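Local coordinates for unknown protein (Galdieria sulphuraria, PDB 2NYI) that is of unknown function but carries two ACT-type domains in tandem, a fold that in many relatives senses small ligands such as amino acids, at residues 93-98 against 142-147; 101-106 against 164-169. All coordinates share one frame; numbering follows the deposited sequence.

Contact 1 (93-98 against 142-147); sequences EYELYV and GSRVAF
This is an antiparallel pairing of the two central strands in the second four-stranded sheet, which has the ferredoxin-like strand order 2-3-1-4 of ACT domains. Strand 91-99 runs beside strand 137-148, and Tyr94-Val145 and Leu96-Ser143 form hydrogen-bonded pairs. The straightest bond, at 177°, joins Leu96 N to Ser143 O over 2.8 Å.

The alternation of the strands separates a mostly apolar, buried face from one that carries the charged residues. Tyr94, Leu96, Ser143 and Val145 share the helix-covered face, where the Ser143 hydroxyl is satisfied by the carbonyl of Glu123. Phe147, its CG in the crowded position between backbone N and carbonyl carbon (chi1 58°), lies over one face of the Tyr94 ring. The two form an offset stack, planes only 2° apart and centroids separated by 4.2 Å. Tyr94 CD2 and CE2 lie against the CZ end of Phe147, so the flat rings bury apolar surface.

On the other face, Arg144, extended from CG to NE, places its guanidinium between two carboxylates. Its NE gives a nearly straight 2.6 Å bond to Glu93 OE1, which lies in the guanidinium plane but is approached from above its own carboxylate plane; NH2 adds a weak bond to the same oxygen. NH1 makes only a weak 3.0 Å bond to Glu95 OE2. An alanine in place of Arg144 would remove both salt bridges and probably leave two like charges un-neutralised along one face of strand 91-99.

Glu93 thus holds the guanidinium more firmly, and with one positive charge shared by two carboxylates this face probably stays locally negative.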
loop_
_atom_site.group_PDB
_atom_site.type_symbol
_atom_site.label_atom_id
_atom_site.label_comp_id
_atom_site.label_asym_id
_atom_site.label_seq_id
_atom_site.Cartn_x
_atom_site.Cartn_y
_atom_site.Cartn_z
ATOM N N GLU A 93 -1.426 4.620 18.155
ATOM C CA GLU A 93 -2.047 4.473 16.854
ATOM C C GLU A 93 -3.547 4.390 17.015
ATOM O O GLU A 93 -4.061 3.912 18.052
ATOM C CB GLU A 93 -1.472 3.267 16.120
ATOM C CG GLU A 93 0.009 3.446 15.834
ATOM C CD GLU A 93 0.566 2.396 14.882
ATOM O OE1 GLU A 93 0.030 1.273 14.840
ATOM O OE2 GLU A 93 1.559 2.695 14.189
ATOM N N TYR A 94 -4.237 4.877 15.988
ATOM C CA TYR A 94 -5.670 5.037 15.996
ATOM C C TYR A 94 -6.178 4.634 14.629
ATOM O O TYR A 94 -5.545 4.927 13.607
ATOM C CB TYR A 94 -6.052 6.501 16.224
ATOM C CG TYR A 94 -5.609 7.039 17.570
ATOM C CD1 TYR A 94 -6.470 7.038 18.651
ATOM C CD2 TYR A 94 -4.327 7.536 17.745
ATOM C CE1 TYR A 94 -6.065 7.518 19.903
ATOM C CE2 TYR A 94 -3.890 7.992 19.017
ATOM C CZ TYR A 94 -4.773 7.993 20.073
ATOM O OH TYR A 94 -4.363 8.476 21.311
ATOM N N GLU A 95 -7.325 3.988 14.625
ATOM C CA GLU A 95 -7.995 3.641 13.375
ATOM C C GLU A 95 -8.986 4.765 13.099
ATOM O O GLU A 95 -9.762 5.166 13.983
ATOM C CB GLU A 95 -8.703 2.289 13.488
ATOM C CG GLU A 95 -7.741 1.097 13.540
ATOM C CD GLU A 95 -7.045 0.820 12.193
ATOM O OE1 GLU A 95 -7.539 1.286 11.133
ATOM O OE2 GLU A 95 -6.006 0.120 12.193
ATOM N N LEU A 96 -8.921 5.290 11.884
ATOM C CA LEU A 96 -9.759 6.401 11.468
ATOM C C LEU A 96 -10.654 5.928 10.334
ATOM O O LEU A 96 -10.182 5.289 9.372
ATOM C CB LEU A 96 -8.870 7.582 11.040
ATOM C CG LEU A 96 -9.501 8.782 10.311
ATOM C CD1 LEU A 96 -10.358 9.605 11.265
ATOM C CD2 LEU A 96 -8.410 9.652 9.761
ATOM N N TYR A 97 -11.946 6.227 10.436
ATOM C CA TYR A 97 -12.896 5.832 9.392
ATOM C C TYR A 97 -13.764 7.032 9.051
ATOM O O TYR A 97 -14.196 7.760 9.951
ATOM C CB TYR A 97 -13.792 4.677 9.853
ATOM C CG TYR A 97 -13.056 3.489 10.423
ATOM C CD1 TYR A 97 -12.507 2.510 9.586
ATOM C CD2 TYR A 97 -12.905 3.340 11.805
ATOM C CE1 TYR A 97 -11.825 1.411 10.115
ATOM C CE2 TYR A 97 -12.232 2.248 12.341
ATOM C CZ TYR A 97 -11.693 1.290 11.494
ATOM O OH TYR A 97 -11.024 0.212 12.037
ATOM N N VAL A 98 -13.965 7.263 7.756
ATOM C CA VAL A 98 -14.788 8.378 7.284
ATOM C C VAL A 98 -15.765 7.819 6.257
ATOM O O VAL A 98 -15.365 7.054 5.371
ATOM C CB VAL A 98 -13.920 9.485 6.604
ATOM C CG1 VAL A 98 -14.781 10.668 6.138
ATOM C CG2 VAL A 98 -12.757 9.942 7.522
ATOM N N GLY A 142 -10.516 4.633 5.090
ATOM C CA GLY A 142 -10.059 3.878 6.251
ATOM C C GLY A 142 -8.578 4.134 6.402
ATOM O O GLY A 142 -7.822 4.058 5.427
ATOM N N SER A 143 -8.139 4.411 7.622
ATOM C CA SER A 143 -6.773 4.853 7.801
ATOM C C SER A 143 -6.261 4.418 9.185
ATOM O O SER A 143 -7.051 4.246 10.126
ATOM C CB SER A 143 -6.737 6.382 7.683
ATOM O OG SER A 143 -5.417 6.878 7.505
ATOM N N ARG A 144 -4.952 4.217 9.283
ATOM C CA ARG A 144 -4.294 4.117 10.581
ATOM C C ARG A 144 -3.378 5.322 10.724
ATOM O O ARG A 144 -2.541 5.599 9.844
ATOM C CB ARG A 144 -3.505 2.818 10.679
ATOM C CG ARG A 144 -3.033 2.452 12.082
ATOM C CD ARG A 144 -2.325 1.114 11.965
ATOM N NE ARG A 144 -1.913 0.529 13.233
ATOM C CZ ARG A 144 -2.481 -0.537 13.793
ATOM N NH1 ARG A 144 -3.516 -1.135 13.213
ATOM N NH2 ARG A 144 -2.013 -1.002 14.945
ATOM N N VAL A 145 -3.552 6.053 11.823
ATOM C CA VAL A 145 -2.784 7.273 12.080
ATOM C C VAL A 145 -2.127 7.192 13.454
ATOM O O VAL A 145 -2.560 6.417 14.301
ATOM C CB VAL A 145 -3.683 8.564 11.996
ATOM C CG1 VAL A 145 -4.362 8.664 10.626
ATOM C CG2 VAL A 145 -4.731 8.619 13.155
ATOM N N ALA A 146 -1.069 7.975 13.658
ATOM C CA ALA A 146 -0.340 7.957 14.918
ATOM C C ALA A 146 -0.094 9.374 15.396
ATOM O O ALA A 146 0.363 10.234 14.634
ATOM C CB ALA A 146 0.988 7.217 14.768
ATOM N N PHE A 147 -0.380 9.594 16.676
ATOM C CA PHE A 147 -0.095 10.868 17.316
ATOM C C PHE A 147 -0.061 10.711 18.830
ATOM O O PHE A 147 -0.570 9.711 19.374
ATOM C CB PHE A 147 -1.110 11.942 16.883
ATOM C CG PHE A 147 -2.546 11.588 17.177
ATOM C CD1 PHE A 147 -3.066 11.753 18.460
ATOM C CD2 PHE A 147 -3.381 11.100 16.167
ATOM C CE1 PHE A 147 -4.380 11.434 18.743
ATOM C CE2 PHE A 147 -4.699 10.767 16.436
ATOM C CZ PHE A 147 -5.216 10.950 17.719
#

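Contact 2 (101-106 against 164-169); sequences PDSEGI and EEFGVD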
loop_
_atom_site.group_PDB
_atom_site.type_symbol
_atom_site.label_atom_id
_atom_site.label_comp_id
_atom_site.label_asym_id
_atom_site.label_seq_id
_atom_site.Cartn_x
_atom_site.Cartn_y
_atom_site.Cartn_z
ATOM N N PRO A 101 -21.340 11.422 1.738
ATOM C CA PRO A 101 -21.376 11.816 0.326
ATOM C C PRO A 101 -19.972 12.229 -0.104
ATOM O O PRO A 101 -19.264 12.871 0.671
ATOM C CB PRO A 101 -22.283 13.053 0.323
ATOM C CG PRO A 101 -23.054 12.984 1.588
ATOM C CD PRO A 101 -22.185 12.279 2.583
ATOM N N ASP A 102 -19.575 11.841 -1.311
ATOM C CA ASP A 102 -18.321 12.314 -1.887
ATOM C C ASP A 102 -18.419 13.798 -2.254
ATOM O O ASP A 102 -19.491 14.293 -2.613
ATOM C CB ASP A 102 -17.925 11.488 -3.099
ATOM C CG ASP A 102 -16.523 11.815 -3.595
ATOM O OD1 ASP A 102 -15.606 11.975 -2.761
ATOM O OD2 ASP A 102 -16.332 11.904 -4.817
ATOM N N SER A 103 -17.297 14.493 -2.128
ATOM C CA SER A 103 -17.164 15.896 -2.472
ATOM C C SER A 103 -15.693 16.195 -2.761
ATOM O O SER A 103 -14.807 15.422 -2.376
ATOM C CB SER A 103 -17.690 16.778 -1.336
ATOM O OG SER A 103 -16.847 16.735 -0.203
ATOM N N GLU A 104 -15.438 17.306 -3.455
ATOM C CA GLU A 104 -14.075 17.707 -3.825
ATOM C C GLU A 104 -13.159 17.880 -2.598
ATOM O O GLU A 104 -11.960 17.606 -2.676
ATOM C CB GLU A 104 -14.114 19.009 -4.652
ATOM C CG GLU A 104 -12.785 19.434 -5.321
ATOM C CD GLU A 104 -12.860 20.807 -6.020
ATOM O OE1 GLU A 104 -13.939 21.153 -6.561
ATOM O OE2 GLU A 104 -11.838 21.541 -6.045
ATOM N N GLY A 105 -13.731 18.301 -1.469
ATOM C CA GLY A 105 -12.921 18.717 -0.316
ATOM C C GLY A 105 -12.700 17.788 0.876
ATOM O O GLY A 105 -11.937 18.140 1.773
ATOM N N ILE A 106 -13.358 16.626 0.911
ATOM C CA ILE A 106 -13.276 15.739 2.093
ATOM C C ILE A 106 -11.843 15.335 2.440
ATOM O O ILE A 106 -11.377 15.553 3.559
ATOM C CB ILE A 106 -14.060 14.418 1.941
ATOM C CG1 ILE A 106 -15.405 14.616 1.281
ATOM C CG2 ILE A 106 -14.222 13.744 3.305
ATOM C CD1 ILE A 106 -15.970 13.325 0.755
ATOM N N GLU A 164 -19.395 18.198 10.264
ATOM C CA GLU A 164 -20.441 19.207 10.093
ATOM C C GLU A 164 -20.349 19.897 8.747
ATOM O O GLU A 164 -21.357 20.015 8.038
ATOM C CB GLU A 164 -20.401 20.243 11.227
ATOM C CG GLU A 164 -20.721 19.691 12.623
ATOM C CD GLU A 164 -22.121 19.098 12.739
ATOM O OE1 GLU A 164 -23.056 19.587 12.059
ATOM O OE2 GLU A 164 -22.289 18.139 13.523
ATOM N N GLU A 165 -19.147 20.342 8.386
ATOM C CA GLU A 165 -18.944 21.075 7.139
ATOM C C GLU A 165 -19.171 20.224 5.894
ATOM O O GLU A 165 -19.683 20.717 4.882
ATOM C CB GLU A 165 -17.555 21.722 7.091
ATOM C CG GLU A 165 -17.408 22.696 5.924
ATOM C CD GLU A 165 -16.012 23.255 5.763
ATOM O OE1 GLU A 165 -15.287 23.373 6.778
ATOM O OE2 GLU A 165 -15.645 23.593 4.614
ATOM N N PHE A 166 -18.798 18.945 5.975
ATOM C CA PHE A 166 -18.832 18.058 4.813
ATOM C C PHE A 166 -19.935 16.997 4.831
ATOM O O PHE A 166 -20.095 16.273 3.850
ATOM C CB PHE A 166 -17.446 17.424 4.594
ATOM C CG PHE A 166 -16.444 18.400 4.062
ATOM C CD1 PHE A 166 -16.328 18.613 2.696
ATOM C CD2 PHE A 166 -15.672 19.168 4.929
ATOM C CE1 PHE A 166 -15.428 19.543 2.187
ATOM C CE2 PHE A 166 -14.772 20.111 4.425
ATOM C CZ PHE A 166 -14.653 20.297 3.052
ATOM N N GLY A 167 -20.687 16.916 5.930
ATOM C CA GLY A 167 -21.771 15.935 6.075
ATOM C C GLY A 167 -21.308 14.483 6.093
ATOM O O GLY A 167 -21.986 13.603 5.551
ATOM N N VAL A 168 -20.146 14.239 6.706
ATOM C CA VAL A 168 -19.591 12.880 6.847
ATOM C C VAL A 168 -19.673 12.342 8.287
ATOM O O VAL A 168 -19.831 13.116 9.243
ATOM C CB VAL A 168 -18.136 12.778 6.309
ATOM C CG1 VAL A 168 -18.115 12.947 4.777
ATOM C CG2 VAL A 168 -17.208 13.779 7.005
ATOM N N ASP A 169 -19.627 11.017 8.437
ATOM C CA ASP A 169 -19.469 10.406 9.760
ATOM C C ASP A 169 -18.029 9.958 9.896
ATOM O O ASP A 169 -17.511 9.261 9.014
ATOM C CB ASP A 169 -20.380 9.211 9.950
ATOM C CG ASP A 169 -21.835 9.616 10.152
ATOM O OD1 ASP A 169 -22.155 10.215 11.201
ATOM O OD2 ASP A 169 -22.653 9.328 9.259
HETATM O O HOH W 1 -18.492 15.359 1.679
#
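Pro101 opens the loop that, in this ferredoxin-like ACT fold, carries the chain from strand 91-99 into helix 106-116; here the loop meets the C-terminal end of helix 152-166 and the turn behind it. The proline ring lies against that turn, its CD 3.3 Å from Gly167 O. Gly167 is the first residue to leave the helical conformation, and its positive phi of 65° is readily adopted by a residue without a side chain.

Asp102 turns away from the contact, pairing through its backbone with Thr137. Ser103 then points back: its OG, held between the backbone N and the carbonyl carbon, sits at the edge of the Phe166 ring, 3.5 Å from CD1. A small hydroxyl suits this place, being able to lie beside an aromatic edge while donating to water.

Past Glu104, which packs on Asn32 of the second subunit, comes Gly105. Phe166 CE1 approaches to 3.5 Å from Gly105 C, and a CB on this glycine would run into that same ring atom, so the absence of a side chain is what lets the phenyl group so close to the backbone. Ile106, at the start of the next helix, places its CA over one face of the ring and offset toward the rim. Its branches divide the work, CG1 facing Phe166 CD1 while CG2 packs on Val168 CG1 at 4.2 Å.

The polar link is a single water, which accepts from Ser103 OG at 2.9 Å and donates to Pro101 O and to Phe166 O, each 2.8 Å away.

Overall arrangement
Both contacts belong to the same ferredoxin-like domain, their centres about 17 Å apart, and their segments alternate along the chain. Both are partly buried, but differently. Contact 1 joins neighbouring strands directly through main-chain hydrogen bonds; it has a buried face (Tyr94, Leu96, Ser143, Val145, Phe147) and a partly exposed charged one with salt bridges. Contact 2 is peripheral, at the end of the domain, yet still buries Gly105, Ile106 and Val168 where a loop and a helix terminus meet through apolar packing and a bridging water. Strand 91-99 leads into the loop, and strand 137-148 precedes helix 152-166. The two contacts touch where Val98 CG1 packs 4.0 Å from Val168 CB.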